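Local structure of virulence factor (Pectobacterium carotovorum, 2W3Y) at residues A[53-67]-A[173-187]. The protein is a virulence factor of a Drosophila pathogen that is S-palmitoylated and binds to lipid vesicles. Residues are numbered along the deposited sequence; the frame is centred on the assembly and turned at random.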
loop_
_atom_site.group_PDB
_atom_site.type_symbol
_atom_site.label_atom_id
_atom_site.label_comp_id
_atom_site.label_asym_id
_atom_site.label_seq_id
_atom_site.Cartn_x
_atom_site.Cartn_y
_atom_site.Cartn_z
ATOM N N PRO A 53 22.043 2.158 -4.377
ATOM C CA PRO A 53 23.452 2.015 -4.735
ATOM C C PRO A 53 23.770 0.575 -5.119
ATOM O O PRO A 53 23.066 -0.357 -4.711
ATOM C CB PRO A 53 24.191 2.401 -3.448
ATOM C CG PRO A 53 23.211 2.165 -2.352
ATOM C CD PRO A 53 21.875 2.497 -2.950
ATOM N N LYS A 54 24.839 0.405 -5.892
ATOM C CA LYS A 54 25.193 -0.892 -6.480
ATOM C C LYS A 54 25.056 -2.061 -5.501
ATOM O O LYS A 54 24.486 -3.097 -5.846
ATOM C CB LYS A 54 26.599 -0.842 -7.106
ATOM C CG LYS A 54 26.696 0.065 -8.343
ATOM C CD LYS A 54 27.479 1.396 -8.110
ATOM C CE LYS A 54 26.617 2.541 -7.525
ATOM N NZ LYS A 54 26.821 2.708 -6.057
ATOM N N HIS A 55 25.535 -1.872 -4.273
ATOM C CA HIS A 55 25.524 -2.932 -3.255
ATOM C C HIS A 55 24.163 -3.221 -2.585
ATOM O O HIS A 55 24.065 -4.133 -1.752
ATOM C CB HIS A 55 26.594 -2.659 -2.190
ATOM C CG HIS A 55 26.260 -1.533 -1.256
ATOM N ND1 HIS A 55 25.861 -1.740 0.048
ATOM C CD2 HIS A 55 26.283 -0.190 -1.430
ATOM C CE1 HIS A 55 25.648 -0.578 0.635
ATOM N NE2 HIS A 55 25.898 0.379 -0.240
ATOM N N LEU A 56 23.118 -2.470 -2.944
ATOM C CA LEU A 56 21.787 -2.714 -2.360
ATOM C C LEU A 56 20.722 -3.131 -3.384
ATOM O O LEU A 56 19.641 -3.574 -3.003
ATOM C CB LEU A 56 21.313 -1.501 -1.526
ATOM C CG LEU A 56 22.065 -1.198 -0.216
ATOM C CD1 LEU A 56 21.698 0.178 0.328
ATOM C CD2 LEU A 56 21.839 -2.278 0.852
ATOM N N GLN A 57 21.041 -2.999 -4.673
ATOM C CA GLN A 57 20.098 -3.272 -5.778
ATOM C C GLN A 57 19.469 -4.672 -5.782
ATOM O O GLN A 57 18.260 -4.812 -6.009
ATOM C CB GLN A 57 20.734 -2.937 -7.135
ATOM C CG GLN A 57 21.086 -1.458 -7.257
ATOM C CD GLN A 57 21.461 -1.028 -8.658
ATOM O OE1 GLN A 57 20.814 -1.408 -9.639
ATOM N NE2 GLN A 57 22.503 -0.213 -8.760
ATOM N N LYS A 58 20.280 -5.695 -5.509
ATOM C CA LYS A 58 19.783 -7.071 -5.393
ATOM C C LYS A 58 18.765 -7.225 -4.258
ATOM O O LYS A 58 17.704 -7.814 -4.454
ATOM C CB LYS A 58 20.960 -8.044 -5.186
ATOM C CG LYS A 58 20.588 -9.496 -4.893
ATOM C CD LYS A 58 21.845 -10.300 -4.517
ATOM C CE LYS A 58 21.559 -11.787 -4.423
ATOM N NZ LYS A 58 22.800 -12.570 -4.140
ATOM N N GLN A 59 19.118 -6.711 -3.078
ATOM C CA GLN A 59 18.255 -6.704 -1.889
ATOM C C GLN A 59 16.925 -5.962 -2.142
ATOM O O GLN A 59 15.866 -6.411 -1.724
ATOM C CB GLN A 59 19.032 -6.082 -0.722
ATOM C CG GLN A 59 18.304 -6.000 0.617
ATOM C CD GLN A 59 19.248 -5.641 1.764
ATOM O OE1 GLN A 59 20.412 -6.068 1.789
ATOM N NE2 GLN A 59 18.753 -4.870 2.715
ATOM N N VAL A 60 16.995 -4.845 -2.854
ATOM C CA VAL A 60 15.818 -4.039 -3.161
ATOM C C VAL A 60 14.866 -4.762 -4.125
ATOM O O VAL A 60 13.644 -4.780 -3.912
ATOM C CB VAL A 60 16.217 -2.632 -3.679
ATOM C CG1 VAL A 60 15.010 -1.885 -4.229
ATOM C CG2 VAL A 60 16.879 -1.831 -2.563
ATOM N N LYS A 61 15.426 -5.371 -5.173
ATOM C CA LYS A 61 14.630 -6.147 -6.132
ATOM C C LYS A 61 13.926 -7.331 -5.474
ATOM O O LYS A 61 12.763 -7.591 -5.760
ATOM C CB LYS A 61 15.470 -6.568 -7.360
ATOM C CG LYS A 61 15.728 -5.409 -8.359
ATOM C CD LYS A 61 16.844 -5.756 -9.366
ATOM C CE LYS A 61 17.307 -4.515 -10.147
ATOM N NZ LYS A 61 16.368 -4.226 -11.281
ATOM N N ALA A 62 14.621 -8.022 -4.568
ATOM C CA ALA A 62 14.015 -9.102 -3.782
ATOM C C ALA A 62 12.942 -8.574 -2.798
ATOM O O ALA A 62 11.858 -9.163 -2.669
ATOM C CB ALA A 62 15.097 -9.881 -3.028
ATOM N N GLY A 63 13.255 -7.464 -2.127
ATOM C CA GLY A 63 12.358 -6.825 -1.160
ATOM C C GLY A 63 11.047 -6.384 -1.790
ATOM O O GLY A 63 9.983 -6.571 -1.206
ATOM N N ARG A 64 11.129 -5.813 -2.993
ATOM C CA ARG A 64 9.944 -5.412 -3.745
ATOM C C ARG A 64 9.056 -6.601 -4.064
ATOM O O ARG A 64 7.839 -6.516 -3.880
ATOM C CB ARG A 64 10.312 -4.608 -5.010
ATOM C CG ARG A 64 10.878 -3.229 -4.683
ATOM C CD ARG A 64 11.166 -2.381 -5.910
ATOM N NE ARG A 64 10.049 -2.335 -6.861
ATOM C CZ ARG A 64 9.885 -1.390 -7.782
ATOM N NH1 ARG A 64 10.735 -0.384 -7.871
ATOM N NH2 ARG A 64 8.854 -1.443 -8.609
ATOM N N ILE A 65 9.650 -7.712 -4.518
ATOM C CA ILE A 65 8.879 -8.934 -4.784
ATOM C C ILE A 65 8.212 -9.475 -3.532
ATOM O O ILE A 65 7.024 -9.829 -3.555
ATOM C CB ILE A 65 9.711 -10.083 -5.441
ATOM C CG1 ILE A 65 10.409 -9.629 -6.731
ATOM C CG2 ILE A 65 8.831 -11.323 -5.684
ATOM C CD1 ILE A 65 9.564 -8.914 -7.716
ATOM N N LEU A 66 8.970 -9.546 -2.444
ATOM C CA LEU A 66 8.430 -9.992 -1.154
ATOM C C LEU A 66 7.227 -9.167 -0.671
ATOM O O LEU A 66 6.212 -9.726 -0.236
ATOM C CB LEU A 66 9.523 -9.971 -0.089
ATOM C CG LEU A 66 10.609 -11.049 -0.176
ATOM C CD1 LEU A 66 11.738 -10.738 0.828
ATOM C CD2 LEU A 66 10.030 -12.456 0.057
ATOM N N MET A 67 7.345 -7.844 -0.749
ATOM C CA MET A 67 6.282 -6.973 -0.247
ATOM C C MET A 67 4.998 -7.076 -1.089
ATOM O O MET A 67 3.895 -7.095 -0.523
ATOM C CB MET A 67 6.772 -5.523 -0.120
ATOM C CG MET A 67 7.730 -5.252 1.057
ATOM S SD MET A 67 7.161 -5.675 2.737
ATOM C CE MET A 67 7.639 -7.377 2.955
ATOM N N SER A 173 3.434 -0.944 -0.477
ATOM C CA SER A 173 4.744 -0.995 0.149
ATOM C C SER A 173 5.580 0.205 -0.298
ATOM O O SER A 173 5.344 0.760 -1.384
ATOM C CB SER A 173 5.478 -2.327 -0.156
ATOM O OG SER A 173 5.789 -2.476 -1.535
ATOM N N THR A 174 6.511 0.622 0.569
ATOM C CA THR A 174 7.518 1.639 0.237
ATOM C C THR A 174 8.901 1.023 0.413
ATOM O O THR A 174 9.121 0.147 1.265
ATOM C CB THR A 174 7.433 2.946 1.077
ATOM O OG1 THR A 174 7.963 2.721 2.387
ATOM C CG2 THR A 174 5.996 3.473 1.180
ATOM N N HIS A 175 9.822 1.472 -0.421
ATOM C CA HIS A 175 11.172 0.934 -0.459
ATOM C C HIS A 175 12.090 2.147 -0.401
ATOM O O HIS A 175 12.303 2.838 -1.404
ATOM C CB HIS A 175 11.326 -0.010 -1.692
ATOM C CG HIS A 175 10.350 -1.145 -1.661
ATOM N ND1 HIS A 175 10.629 -2.351 -1.051
ATOM C CD2 HIS A 175 9.042 -1.199 -2.016
ATOM C CE1 HIS A 175 9.561 -3.122 -1.094
ATOM N NE2 HIS A 175 8.579 -2.442 -1.663
ATOM N N ASP A 176 12.530 2.456 0.827
ATOM C CA ASP A 176 13.259 3.683 1.136
ATOM C C ASP A 176 14.753 3.496 0.990
ATOM O O ASP A 176 15.335 2.662 1.669
ATOM C CB ASP A 176 13.033 4.154 2.584
ATOM C CG ASP A 176 11.571 4.241 2.978
ATOM O OD1 ASP A 176 10.688 4.322 2.099
ATOM O OD2 ASP A 176 11.324 4.215 4.199
ATOM N N LEU A 177 15.360 4.310 0.130
ATOM C CA LEU A 177 16.825 4.361 -0.021
ATOM C C LEU A 177 17.290 5.758 0.310
ATOM O O LEU A 177 17.364 6.615 -0.559
ATOM C CB LEU A 177 17.240 3.947 -1.443
ATOM C CG LEU A 177 16.884 2.466 -1.458
ATOM C CD1 LEU A 177 15.824 2.076 -2.488
ATOM C CD2 LEU A 177 18.109 1.551 -1.379
ATOM N N PHE A 178 17.555 5.982 1.591
ATOM C CA PHE A 178 17.866 7.290 2.125
ATOM C C PHE A 178 19.167 7.206 2.913
ATOM O O PHE A 178 19.553 6.126 3.385
ATOM C CB PHE A 178 16.767 7.752 3.106
ATOM C CG PHE A 178 15.426 8.029 2.466
ATOM C CD1 PHE A 178 15.323 8.836 1.322
ATOM C CD2 PHE A 178 14.263 7.519 3.032
ATOM C CE1 PHE A 178 14.079 9.107 0.739
ATOM C CE2 PHE A 178 13.013 7.787 2.460
ATOM C CZ PHE A 178 12.928 8.579 1.306
ATOM N N GLN A 179 19.800 8.356 3.105
ATOM C CA GLN A 179 21.015 8.469 3.915
ATOM C C GLN A 179 20.732 8.539 5.412
ATOM O O GLN A 179 19.879 9.332 5.855
ATOM C CB GLN A 179 21.778 9.729 3.525
ATOM C CG GLN A 179 22.554 9.647 2.246
ATOM C CD GLN A 179 23.132 10.995 1.863
ATOM O OE1 GLN A 179 24.113 11.450 2.448
ATOM N NE2 GLN A 179 22.509 11.654 0.891
ATOM N N ASP A 180 21.448 7.731 6.196
ATOM C CA ASP A 180 21.518 7.944 7.653
ATOM C C ASP A 180 22.319 9.217 7.993
ATOM O O ASP A 180 22.776 9.923 7.088
ATOM C CB ASP A 180 22.018 6.691 8.411
ATOM C CG ASP A 180 23.503 6.342 8.144
ATOM O OD1 ASP A 180 24.323 7.221 7.798
ATOM O OD2 ASP A 180 23.845 5.150 8.316
ATOM N N THR A 181 22.465 9.520 9.283
ATOM C CA THR A 181 23.172 10.739 9.742
ATOM C C THR A 181 24.652 10.760 9.332
ATOM O O THR A 181 25.249 11.831 9.133
ATOM C CB THR A 181 23.068 10.917 11.282
ATOM O OG1 THR A 181 21.741 10.598 11.713
ATOM C CG2 THR A 181 23.380 12.363 11.690
ATOM N N SER A 182 25.231 9.572 9.186
ATOM C CA SER A 182 26.619 9.436 8.775
ATOM C C SER A 182 26.808 9.522 7.260
ATOM O O SER A 182 27.928 9.375 6.775
ATOM C CB SER A 182 27.175 8.105 9.280
ATOM O OG SER A 182 27.180 8.060 10.694
ATOM N N GLY A 183 25.716 9.739 6.516
ATOM C CA GLY A 183 25.777 9.849 5.057
ATOM C C GLY A 183 25.698 8.527 4.304
ATOM O O GLY A 183 25.830 8.494 3.079
ATOM N N ASN A 184 25.478 7.432 5.029
ATOM C CA ASN A 184 25.390 6.109 4.419
ATOM C C ASN A 184 23.962 5.714 4.082
ATOM O O ASN A 184 23.049 5.866 4.911
ATOM C CB ASN A 184 26.000 5.057 5.336
ATOM C CG ASN A 184 27.449 5.340 5.633
ATOM O OD1 ASN A 184 28.232 5.622 4.733
ATOM N ND2 ASN A 184 27.805 5.292 6.902
ATOM N N VAL A 185 23.782 5.187 2.876
ATOM C CA VAL A 185 22.451 4.779 2.405
ATOM C C VAL A 185 21.989 3.491 3.072
ATOM O O VAL A 185 22.740 2.508 3.150
ATOM C CB VAL A 185 22.408 4.618 0.867
ATOM C CG1 VAL A 185 21.025 4.128 0.399
ATOM C CG2 VAL A 185 22.739 5.934 0.187
ATOM N N PHE A 186 20.745 3.500 3.551
ATOM C CA PHE A 186 20.108 2.300 4.047
ATOM C C PHE A 186 18.883 1.939 3.194
ATOM O O PHE A 186 18.301 2.798 2.500
ATOM C CB PHE A 186 19.722 2.448 5.530
ATOM C CG PHE A 186 18.742 3.562 5.793
ATOM C CD1 PHE A 186 17.373 3.362 5.610
ATOM C CD2 PHE A 186 19.187 4.817 6.202
ATOM C CE1 PHE A 186 16.470 4.384 5.845
ATOM C CE2 PHE A 186 18.284 5.856 6.441
ATOM C CZ PHE A 186 16.919 5.631 6.252
ATOM N N TYR A 187 18.512 0.665 3.247
ATOM C CA TYR A 187 17.264 0.198 2.660
ATOM C C TYR A 187 16.250 -0.159 3.760
ATOM O O TYR A 187 16.506 -1.034 4.600
ATOM C CB TYR A 187 17.529 -0.956 1.672
ATOM C CG TYR A 187 16.299 -1.666 1.159
ATOM C CD1 TYR A 187 15.213 -0.957 0.621
ATOM C CD2 TYR A 187 16.222 -3.061 1.207
ATOM C CE1 TYR A 187 14.085 -1.629 0.151
ATOM C CE2 TYR A 187 15.111 -3.733 0.740
ATOM C CZ TYR A 187 14.043 -3.019 0.214
ATOM O OH TYR A 187 12.936 -3.697 -0.253
#
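Tyr187 and His175 project from a beta hairpin onto Val60, Gly63 and Arg64 of helix 57-67. The hairpin is formed by strands 166-179 and 185-198 of the large mixed sheet, joined by a type I turn from Asp180 to Gly183. Helix 57-67 runs along one face of the sheet, nearly antiparallel to strand 173-179 (167°). This is helix-on-sheet packing in the Evf fold. No hydrogen bond links the two segments.

Tyr187 can be followed outward. Its CB carries CG anti to the backbone N (chi1 171°), which sends the ring toward the helix. Val60 CG2 sits over one ring face, 3.7 Å from the centroid of Tyr187, as a CH-pi contact. CG and CD1 lie closest to that methyl. CE1 also lies under it and sits at the edge of the His175 ring, in its plane. On the other ortho side, CD2 meets Gln59 CG and NE2. The amide nitrogen comes in at the ring edge, with amide and ring planes 57° apart. CE2 faces the Gln59 carbonyl oxygen, and CZ nears Val60 CA. At the tip, Tyr187 OH rests 3.3 Å from Gly63 CA, where the helix has no side chain. The same OH is hydrogen-bonded to His175 ND1 at 2.8 Å.

His175 is held at both nitrogens, since Ser173 OG bonds NE2 at 2.8 Å. The two bonds restrict rotation of the imidazole. Arg64 CG lies over the centre of one face of the His175 ring, 3.6 Å from the centroid, a second CH-pi contact. The Arg64 guanidinium reaches on to Gln48 and Asp263. Met67 CG approaches His175 CE1 obliquely.

Toward the hairpin turn the contact is apolar. Leu177 CD2 touches Val60 CG2 and Pro53 CD. Leu56 CD1 packs on Val185 CG1. Pro53 and Val185 meet tip to tip, with Pro53 CD 3.8 Å from Val185 CG1.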